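Local coordinates for ATP/GTP-binding site-containing protein A (Brucella abortus, PDB 6NTR) that works in the periplasm to maintain the integrity of the bacterial cell envelope, and has a beta-barrel-like fold, at residues Pro189-Tyr194 / Arg208-Leu213; Lys142-Thr147 / Thr161-Gly166; Thr219-Met224 / Arg232-Lys237. All blocks are in the same frame, centred on the assembly; numbering follows the deposited sequence.

Contact 1: Pro189-Tyr194 / Arg208-Leu213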
loop_
_atom_site.group_PDB
_atom_site.type_symbol
_atom_site.label_atom_id
_atom_site.label_comp_id
_atom_site.label_asym_id
_atom_site.label_seq_id
_atom_site.Cartn_x
_atom_site.Cartn_y
_atom_site.Cartn_z
ATOM N N PRO A 189 12.400 9.628 -3.810
ATOM C CA PRO A 189 12.195 8.291 -4.349
ATOM C C PRO A 189 12.176 7.375 -3.151
ATOM O O PRO A 189 13.006 7.542 -2.283
ATOM C CB PRO A 189 13.437 8.062 -5.191
ATOM C CG PRO A 189 13.949 9.420 -5.502
ATOM C CD PRO A 189 13.650 10.231 -4.287
ATOM N N VAL A 190 11.251 6.429 -3.092
ATOM C CA VAL A 190 11.177 5.546 -1.941
ATOM C C VAL A 190 11.008 4.124 -2.431
ATOM O O VAL A 190 10.194 3.858 -3.322
ATOM C CB VAL A 190 10.039 5.932 -0.984
ATOM C CG1 VAL A 190 10.210 5.199 0.309
ATOM C CG2 VAL A 190 10.030 7.413 -0.740
ATOM N N THR A 191 11.803 3.224 -1.864
ATOM C CA THR A 191 11.690 1.792 -2.068
ATOM C C THR A 191 11.393 1.163 -0.715
ATOM O O THR A 191 12.128 1.382 0.247
ATOM C CB THR A 191 12.974 1.216 -2.679
ATOM O OG1 THR A 191 13.195 1.788 -3.974
ATOM C CG2 THR A 191 12.884 -0.284 -2.822
ATOM N N ILE A 192 10.308 0.409 -0.632
ATOM C CA ILE A 192 9.982 -0.342 0.571
ATOM C C ILE A 192 10.023 -1.819 0.215
ATOM O O ILE A 192 9.313 -2.257 -0.698
ATOM C CB ILE A 192 8.617 0.065 1.139
ATOM C CG1 ILE A 192 8.602 1.574 1.387
ATOM C CG2 ILE A 192 8.345 -0.676 2.413
ATOM C CD1 ILE A 192 7.430 2.065 2.187
ATOM N N ALA A 193 10.880 -2.574 0.900
ATOM C CA ALA A 193 10.962 -4.017 0.733
ATOM C C ALA A 193 10.353 -4.687 1.951
ATOM O O ALA A 193 10.660 -4.310 3.084
ATOM C CB ALA A 193 12.402 -4.484 0.540
ATOM N N TYR A 194 9.498 -5.675 1.708
ATOM C CA TYR A 194 8.686 -6.299 2.736
ATOM C C TYR A 194 9.234 -7.689 2.999
ATOM O O TYR A 194 9.408 -8.479 2.069
ATOM C CB TYR A 194 7.217 -6.367 2.299
ATOM C CG TYR A 194 6.435 -5.047 2.295
ATOM C CD1 TYR A 194 6.709 -4.053 1.374
ATOM C CD2 TYR A 194 5.368 -4.841 3.163
ATOM C CE1 TYR A 194 5.989 -2.879 1.352
ATOM C CE2 TYR A 194 4.635 -3.666 3.140
ATOM C CZ TYR A 194 4.955 -2.690 2.229
ATOM O OH TYR A 194 4.237 -1.518 2.194
ATOM N N ARG A 208 8.079 -5.999 -2.999
ATOM C CA ARG A 208 8.885 -4.793 -3.018
ATOM C C ARG A 208 8.220 -3.748 -3.896
ATOM O O ARG A 208 7.814 -4.059 -5.019
ATOM C CB ARG A 208 10.280 -5.098 -3.545
ATOM C CG ARG A 208 11.194 -3.906 -3.523
ATOM C CD ARG A 208 12.635 -4.340 -3.590
ATOM N NE ARG A 208 12.974 -4.893 -4.893
ATOM C CZ ARG A 208 12.979 -4.202 -6.025
ATOM N NH1 ARG A 208 12.693 -2.906 -6.040
ATOM N NH2 ARG A 208 13.287 -4.814 -7.152
ATOM N N ILE A 209 8.155 -2.528 -3.399
ATOM C CA ILE A 209 7.570 -1.438 -4.132
ATOM C C ILE A 209 8.439 -0.197 -4.167
ATOM O O ILE A 209 8.957 0.216 -3.167
ATOM C CB ILE A 209 6.189 -1.059 -3.555
ATOM C CG1 ILE A 209 5.543 0.015 -4.402
ATOM C CG2 ILE A 209 6.302 -0.531 -2.149
ATOM C CD1 ILE A 209 4.142 0.385 -3.975
ATOM N N ASN A 210 8.545 0.404 -5.333
ATOM C CA ASN A 210 9.284 1.621 -5.504
ATOM C C ASN A 210 8.309 2.722 -5.844
ATOM O O ASN A 210 7.494 2.553 -6.706
ATOM C CB ASN A 210 10.267 1.492 -6.655
ATOM C CG ASN A 210 11.253 0.388 -6.448
ATOM O OD1 ASN A 210 10.949 -0.774 -6.626
ATOM N ND2 ASN A 210 12.455 0.755 -6.073
ATOM N N PHE A 211 8.400 3.856 -5.180
ATOM C CA PHE A 211 7.511 4.951 -5.476
ATOM C C PHE A 211 8.142 6.302 -5.230
ATOM O O PHE A 211 9.111 6.400 -4.531
ATOM C CB PHE A 211 6.200 4.816 -4.669
ATOM C CG PHE A 211 6.379 4.831 -3.183
ATOM C CD1 PHE A 211 6.646 3.682 -2.498
ATOM C CD2 PHE A 211 6.269 5.995 -2.480
ATOM C CE1 PHE A 211 6.813 3.696 -1.144
ATOM C CE2 PHE A 211 6.441 6.013 -1.127
ATOM C CZ PHE A 211 6.711 4.861 -0.461
ATOM N N LYS A 212 7.554 7.338 -5.804
ATOM C CA LYS A 212 7.988 8.707 -5.609
ATOM C C LYS A 212 6.997 9.295 -4.617
ATOM O O LYS A 212 5.812 9.295 -4.866
ATOM C CB LYS A 212 7.934 9.471 -6.917
ATOM C CG LYS A 212 9.060 9.143 -7.872
ATOM C CD LYS A 212 8.863 9.820 -9.209
ATOM C CE LYS A 212 10.120 9.795 -10.060
ATOM N NZ LYS A 212 10.989 8.626 -9.780
ATOM N N LEU A 213 7.472 9.801 -3.495
ATOM C CA LEU A 213 6.602 10.307 -2.451
ATOM C C LEU A 213 6.688 11.788 -2.125
ATOM O O LEU A 213 7.768 12.335 -2.026
ATOM C CB LEU A 213 6.872 9.492 -1.194
ATOM C CG LEU A 213 6.501 9.999 0.187
ATOM C CD1 LEU A 213 5.075 9.615 0.508
ATOM C CD2 LEU A 213 7.425 9.383 1.210
#

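Contact 2: Lys142-Thr147 / Thr161-Gly166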
loop_
_atom_site.group_PDB
_atom_site.type_symbol
_atom_site.label_atom_id
_atom_site.label_comp_id
_atom_site.label_asym_id
_atom_site.label_seq_id
_atom_site.Cartn_x
_atom_site.Cartn_y
_atom_site.Cartn_z
ATOM N N LYS A 142 17.994 7.959 5.199
ATOM C CA LYS A 142 17.915 7.312 3.896
ATOM C C LYS A 142 17.833 5.785 3.918
ATOM O O LYS A 142 17.671 5.168 2.882
ATOM C CB LYS A 142 19.055 7.779 2.990
ATOM C CG LYS A 142 19.221 9.284 2.950
ATOM C CD LYS A 142 18.419 9.923 1.836
ATOM C CE LYS A 142 17.899 11.283 2.258
ATOM N NZ LYS A 142 18.286 12.363 1.319
ATOM N N PHE A 143 17.959 5.181 5.089
ATOM C CA PHE A 143 17.890 3.739 5.200
ATOM C C PHE A 143 17.451 3.344 6.600
ATOM O O PHE A 143 18.035 3.790 7.563
ATOM C CB PHE A 143 19.269 3.162 4.911
ATOM C CG PHE A 143 19.258 1.888 4.133
ATOM C CD1 PHE A 143 18.969 0.696 4.749
ATOM C CD2 PHE A 143 19.566 1.883 2.797
ATOM C CE1 PHE A 143 18.973 -0.478 4.040
ATOM C CE2 PHE A 143 19.572 0.712 2.081
ATOM C CZ PHE A 143 19.278 -0.470 2.705
ATOM N N TYR A 144 16.432 2.506 6.725
ATOM C CA TYR A 144 15.971 2.057 8.038
ATOM C C TYR A 144 15.124 0.791 8.010
ATOM O O TYR A 144 14.614 0.413 6.989
ATOM C CB TYR A 144 15.319 3.178 8.855
ATOM C CG TYR A 144 13.987 3.681 8.362
ATOM C CD1 TYR A 144 12.803 3.124 8.809
ATOM C CD2 TYR A 144 13.914 4.732 7.481
ATOM C CE1 TYR A 144 11.594 3.589 8.363
ATOM C CE2 TYR A 144 12.707 5.199 7.032
ATOM C CZ TYR A 144 11.557 4.620 7.484
ATOM O OH TYR A 144 10.372 5.089 7.040
ATOM N N GLN A 145 15.000 0.144 9.151
ATOM C CA GLN A 145 14.231 -1.075 9.283
ATOM C C GLN A 145 13.151 -0.863 10.332
ATOM O O GLN A 145 13.374 -0.192 11.324
ATOM C CB GLN A 145 15.129 -2.236 9.684
ATOM C CG GLN A 145 16.117 -2.664 8.619
ATOM C CD GLN A 145 16.699 -4.032 8.879
ATOM O OE1 GLN A 145 16.865 -4.436 10.015
ATOM N NE2 GLN A 145 16.993 -4.749 7.823
ATOM N N THR A 146 11.993 -1.438 10.079
ATOM C CA THR A 146 10.853 -1.319 10.957
ATOM C C THR A 146 9.877 -2.430 10.652
ATOM O O THR A 146 10.152 -3.297 9.848
ATOM C CB THR A 146 10.192 0.061 10.867
ATOM O OG1 THR A 146 9.212 0.173 11.890
ATOM C CG2 THR A 146 9.544 0.259 9.536
ATOM N N THR A 147 8.747 -2.412 11.332
ATOM C CA THR A 147 7.708 -3.413 11.142
ATOM C C THR A 147 6.417 -2.712 10.842
ATOM O O THR A 147 6.316 -1.512 10.996
ATOM C CB THR A 147 7.459 -4.218 12.406
ATOM O OG1 THR A 147 7.112 -3.322 13.456
ATOM C CG2 THR A 147 8.683 -4.978 12.783
ATOM N N THR A 161 9.655 -4.094 7.278
ATOM C CA THR A 161 9.818 -3.271 6.099
ATOM C C THR A 161 11.115 -2.458 6.152
ATOM O O THR A 161 11.387 -1.792 7.128
ATOM C CB THR A 161 8.610 -2.340 5.889
ATOM O OG1 THR A 161 8.676 -1.238 6.792
ATOM C CG2 THR A 161 7.323 -3.084 6.121
ATOM N N THR A 162 11.901 -2.511 5.087
ATOM C CA THR A 162 13.148 -1.770 5.009
ATOM C C THR A 162 12.901 -0.637 4.068
ATOM O O THR A 162 12.468 -0.856 2.964
ATOM C CB THR A 162 14.266 -2.616 4.405
ATOM O OG1 THR A 162 14.571 -3.685 5.284
ATOM C CG2 THR A 162 15.500 -1.802 4.202
ATOM N N VAL A 163 13.186 0.574 4.498
ATOM C CA VAL A 163 12.957 1.729 3.670
ATOM C C VAL A 163 14.252 2.327 3.155
ATOM O O VAL A 163 15.171 2.507 3.911
ATOM C CB VAL A 163 12.220 2.812 4.467
ATOM C CG1 VAL A 163 11.934 4.013 3.607
ATOM C CG2 VAL A 163 10.944 2.271 5.076
ATOM N N VAL A 164 14.321 2.615 1.865
ATOM C CA VAL A 164 15.475 3.242 1.261
ATOM C C VAL A 164 14.982 4.513 0.586
ATOM O O VAL A 164 14.097 4.459 -0.241
ATOM C CB VAL A 164 16.162 2.325 0.239
ATOM C CG1 VAL A 164 17.285 3.052 -0.468
ATOM C CG2 VAL A 164 16.680 1.072 0.906
ATOM N N VAL A 165 15.569 5.653 0.935
ATOM C CA VAL A 165 15.172 6.946 0.393
ATOM C C VAL A 165 16.322 7.534 -0.423
ATOM O O VAL A 165 17.494 7.343 -0.091
ATOM C CB VAL A 165 14.756 7.895 1.539
ATOM C CG1 VAL A 165 14.075 9.121 1.016
ATOM C CG2 VAL A 165 13.877 7.172 2.517
ATOM N N GLY A 166 15.977 8.251 -1.498
ATOM C CA GLY A 166 16.927 8.930 -2.343
ATOM C C GLY A 166 16.842 10.440 -2.220
ATOM O O GLY A 166 16.326 10.985 -1.237
#

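Contact 3: Thr219-Met224 / Arg232-Lys237. Unlike the reference sequence in segment 219-224: M222 (reference Leu). With EDO (1,2-ethanediol), chain G.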
loop_
_atom_site.group_PDB
_atom_site.type_symbol
_atom_site.label_atom_id
_atom_site.label_comp_id
_atom_site.label_asym_id
_atom_site.label_seq_id
_atom_site.Cartn_x
_atom_site.Cartn_y
_atom_site.Cartn_z
ATOM N N THR A 219 1.581 9.898 -3.535
ATOM C CA THR A 219 2.614 9.095 -4.161
ATOM C C THR A 219 2.250 8.891 -5.616
ATOM O O THR A 219 1.086 8.979 -5.992
ATOM C CB THR A 219 2.769 7.720 -3.526
ATOM O OG1 THR A 219 1.691 6.892 -3.951
ATOM C CG2 THR A 219 2.730 7.814 -2.056
ATOM N N ARG A 220 3.251 8.583 -6.431
ATOM C CA ARG A 220 3.042 8.383 -7.857
ATOM C C ARG A 220 4.139 7.474 -8.375
ATOM O O ARG A 220 4.948 6.958 -7.606
ATOM C CB ARG A 220 3.021 9.711 -8.602
ATOM C CG ARG A 220 4.301 10.502 -8.494
ATOM C CD ARG A 220 4.160 11.784 -9.284
ATOM N NE ARG A 220 5.327 12.649 -9.209
ATOM C CZ ARG A 220 6.374 12.558 -10.020
ATOM N NH1 ARG A 220 6.408 11.628 -10.968
ATOM N NH2 ARG A 220 7.386 13.403 -9.887
ATOM N N ASP A 221 4.164 7.235 -9.671
ATOM C CA ASP A 221 5.235 6.472 -10.298
ATOM C C ASP A 221 5.513 5.173 -9.600
ATOM O O ASP A 221 6.643 4.837 -9.360
ATOM C CB ASP A 221 6.518 7.299 -10.376
ATOM C CG ASP A 221 7.433 6.876 -11.504
ATOM O OD1 ASP A 221 7.375 5.729 -11.953
ATOM O OD2 ASP A 221 8.227 7.705 -11.940
HETATM N N MSE A 222 4.480 4.454 -9.244
HETATM C CA MSE A 222 4.632 3.206 -8.546
HETATM C C MSE A 222 5.097 2.078 -9.376
HETATM O O MSE A 222 4.872 2.055 -10.576
HETATM C CB MSE A 222 3.316 2.732 -7.968
HETATM C CG MSE A 222 2.189 3.717 -8.196
HETATM SE SE MSE A 222 1.438 3.876 -6.437
HETATM C CE MSE A 222 1.056 1.980 -6.185
ATOM N N THR A 223 5.828 1.178 -8.759
ATOM C CA THR A 223 6.241 -0.032 -9.404
ATOM C C THR A 223 6.145 -1.081 -8.328
ATOM O O THR A 223 6.683 -0.915 -7.267
ATOM C CB THR A 223 7.669 0.053 -9.947
ATOM O OG1 THR A 223 7.698 0.947 -11.053
ATOM C CG2 THR A 223 8.130 -1.290 -10.404
HETATM N N MSE A 224 5.479 -2.181 -8.616
HETATM C CA MSE A 224 5.339 -3.209 -7.633
HETATM C C MSE A 224 5.986 -4.453 -8.106
HETATM O O MSE A 224 5.573 -4.987 -9.125
HETATM C CB MSE A 224 3.853 -3.387 -7.377
HETATM C CG MSE A 224 3.372 -2.055 -6.851
HETATM SE SE MSE A 224 1.503 -1.681 -7.243
HETATM C CE MSE A 224 0.835 -2.860 -5.837
ATOM N N ARG A 232 3.307 -1.699 -12.955
ATOM C CA ARG A 232 3.592 -0.286 -12.953
ATOM C C ARG A 232 2.305 0.444 -12.627
ATOM O O ARG A 232 1.246 0.033 -13.054
ATOM C CB ARG A 232 4.039 0.157 -14.343
ATOM C CG ARG A 232 5.506 -0.016 -14.646
ATOM C CD ARG A 232 6.210 1.323 -14.677
ATOM N NE ARG A 232 7.654 1.171 -14.744
ATOM C CZ ARG A 232 8.518 2.108 -14.390
ATOM N NH1 ARG A 232 8.090 3.270 -13.941
ATOM N NH2 ARG A 232 9.817 1.882 -14.485
ATOM N N GLY A 233 2.388 1.509 -11.851
ATOM C CA GLY A 233 1.212 2.284 -11.546
ATOM C C GLY A 233 1.484 3.735 -11.817
ATOM O O GLY A 233 2.297 4.339 -11.155
ATOM N N LYS A 234 0.773 4.312 -12.762
ATOM C CA LYS A 234 0.981 5.707 -13.078
ATOM C C LYS A 234 -0.255 6.527 -12.741
ATOM O O LYS A 234 -1.341 6.204 -13.164
ATOM C CB LYS A 234 1.348 5.876 -14.551
ATOM C CG LYS A 234 2.647 5.219 -14.969
ATOM C CD LYS A 234 3.826 5.862 -14.277
ATOM C CE LYS A 234 5.112 5.629 -15.033
ATOM N NZ LYS A 234 5.502 6.867 -15.739
ATOM N N LEU A 235 -0.070 7.592 -11.978
ATOM C CA LEU A 235 -1.169 8.438 -11.593
ATOM C C LEU A 235 -1.741 9.094 -12.818
ATOM O O LEU A 235 -1.022 9.668 -13.610
ATOM C CB LEU A 235 -0.696 9.500 -10.614
ATOM C CG LEU A 235 -1.729 10.249 -9.786
ATOM C CD1 LEU A 235 -2.069 9.500 -8.519
ATOM C CD2 LEU A 235 -1.205 11.616 -9.441
ATOM N N VAL A 236 -3.056 9.025 -12.954
ATOM C CA VAL A 236 -3.730 9.621 -14.101
ATOM C C VAL A 236 -4.760 10.665 -13.708
ATOM O O VAL A 236 -5.299 11.337 -14.597
ATOM C CB VAL A 236 -4.380 8.552 -15.006
ATOM C CG1 VAL A 236 -3.330 7.587 -15.497
ATOM C CG2 VAL A 236 -5.514 7.827 -14.299
ATOM N N LYS A 237 -5.049 10.846 -12.424
ATOM C CA LYS A 237 -5.983 11.880 -12.007
ATOM C C LYS A 237 -5.859 12.085 -10.510
ATOM O O LYS A 237 -5.791 11.113 -9.750
ATOM C CB LYS A 237 -7.412 11.495 -12.369
ATOM C CG LYS A 237 -8.456 12.572 -12.147
ATOM C CD LYS A 237 -9.818 12.088 -12.648
ATOM C CE LYS A 237 -10.877 13.153 -12.501
ATOM N NZ LYS A 237 -11.028 13.523 -11.070
HETATM C C1 EDO G . -0.994 8.349 -2.289
HETATM O O1 EDO G . -1.268 8.579 -3.677
HETATM C C2 EDO G . -0.766 6.869 -2.068
HETATM O O2 EDO G . -0.384 6.708 -0.703
#

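Contact 1: Pro189-Tyr194 / Arg208-Leu213
F211 takes the crowded first torsion, CG lying between the backbone N and the carbonyl carbon (chi1 61°), which swings its ring back across the strand pair onto V190. V190 CB lies over one face of that ring, displaced toward the rim and 3.8 Å from the ring centroid, a CH-pi contact. With chi1 at -167°, the branches of V190 divide the work: CG1, anti to N, lies near F211 CZ, while CG2 reaches L213 CD2 at 3.8 Å. I192, whose CG1 stands beside its backbone N, approaches the same ring from the edge, CG1 being 3.8 Å from F211 CE1. A flat ring flanked by two beta-branched residues suits this buried face, since valine and isoleucine are at ease in extended chain and lay hydrocarbon against its face and edge.

The backbones are antiparallel. V190 and F211 form a hydrogen-bonded pair, with F211 N to V190 O at 2.6 Å and almost straight (170° at the hydrogen); I192 and I209 form the next, where I209 N meets I192 O at 3.0 Å. The face of P189, T191, A193, R208, N210 and K212 is mixed and partly exposed: T191 and N210 run side by side, and the aliphatic part of R208 passes T191 CG2 and A193 CB.

L133 of helix 126-138 packs on V190, I192, F211 and L213, so the helix lies against the apolar face. On its other edge strand 187-195 hydrogen-bonds to strand 159-165, and strand 207-214 meets T219 and R220 of strand 219-220.

Contact 2: Lys142-Thr147 / Thr161-Gly166
Two of the five backbone hydrogen bonds in this antiparallel pair reach their carbonyls from above the plane: V165 N to K142 O at 2.9 Å, with the donor 40° out of it, and T161 N to T146 O at 2.7 Å, 37° out. They are the outermost bonds of the set, whereas the three between them lie in the carbonyl planes, among them V163 N to Y144 O at 2.9 Å.

Y144 and V163, a hydrogen-bonded pair, carry the apolar contact. Y144 holds CG in the crowded position between N and the carbonyl carbon (chi1 69°), so the ring folds across to V163 instead of rising straight from the strand. V163 CB sits over one ring face, 3.8 Å from the centroid and shifted toward the rim, and its CG2 comes to 3.4 Å from Y144 CZ. Valine branches at CB, which suits the extended strand and lets CB and CG2 lie against the ring together. T146 turns CG2 toward T161 OG1, 3.2 Å away. On the other face F143 crosses T162, with F143 CE1 3.7 Å from T162 CG2, and Q145 runs alongside the same threonine.

The helix-facing side mixes chemistries: Y144 and V163 pack on L133 of helix 126-138, and T161 OG1 hydrogen-bonds to H129 NE2 of that helix. K136 makes a cation-pi contact with Y144, whose ring probably stabilises the lysine charge.

Contact 3: Thr219-Met224 / Arg232-Lys237
R232 spreads its guanidinium under the hydroxyl of T223, whose OG1 lies over the centre of one face, 3.6 Å from R232 CZ. The arginine bends at its second torsion (chi2 -108°), bringing the group back toward the opposite strand. At the edge of the guanidinium, D221 OD1 makes a salt bridge to R232 NH1 at 3.2 Å, the carboxylate and guanidinium planes turned 43° apart, so this is no flat bidentate pair. K234 brings a second positive charge near the same oxygen, with NZ 4.4 Å from D221 OD1, probably favouring the ionised carboxylate.

The chain turns a corner at D221, whose backbone has positive phi. Beyond it, M222 and G233 form a hydrogen-bonded antiparallel pair: G233 N to M222 O is 2.8 Å and nearly straight, its donor well above the carbonyl plane, whereas M222 N to G233 O is weak. Selenomethionine M222, which differs from the reference sequence, brings CG to 3.0 Å from G233 O; having no side chain, G233 lets the strands come this close. Before the corner, T219 N donates to O1 of ethanediol, probably from the crystallisation liquor, at 3.1 Å.

Strand 229-240 also borders strand 8-19, where L235 packs on A10 and Y12. T223 and R220 pair with N210 and K212 of strand 207-214, and E175 of helix 174-179 receives hydrogen bonds from D221 N and L235 N.

In the fold
From the N terminus, contact 2 comes first, closing the hairpin of strands 143-148 and 159-165. Contact 1 then closes the hairpin of strands 187-195 and 207-214, and contact 3 the last, between strands 222-225 and 229-240. The loops follow in series; none nests in or crosses another. Contacts 1 and 2 abut, T162 N and V164 N probably bonding to A193 O and T191 O, while contacts 1 and 3 meet where strand 207-214 pairs with strands 219-220 and 222-225. Contacts 2 and 3, their centres about 20 Å apart, do not touch. Contact 1 bridges them, and strand 229-240 carries the run on to strand 8-19 near the N terminus.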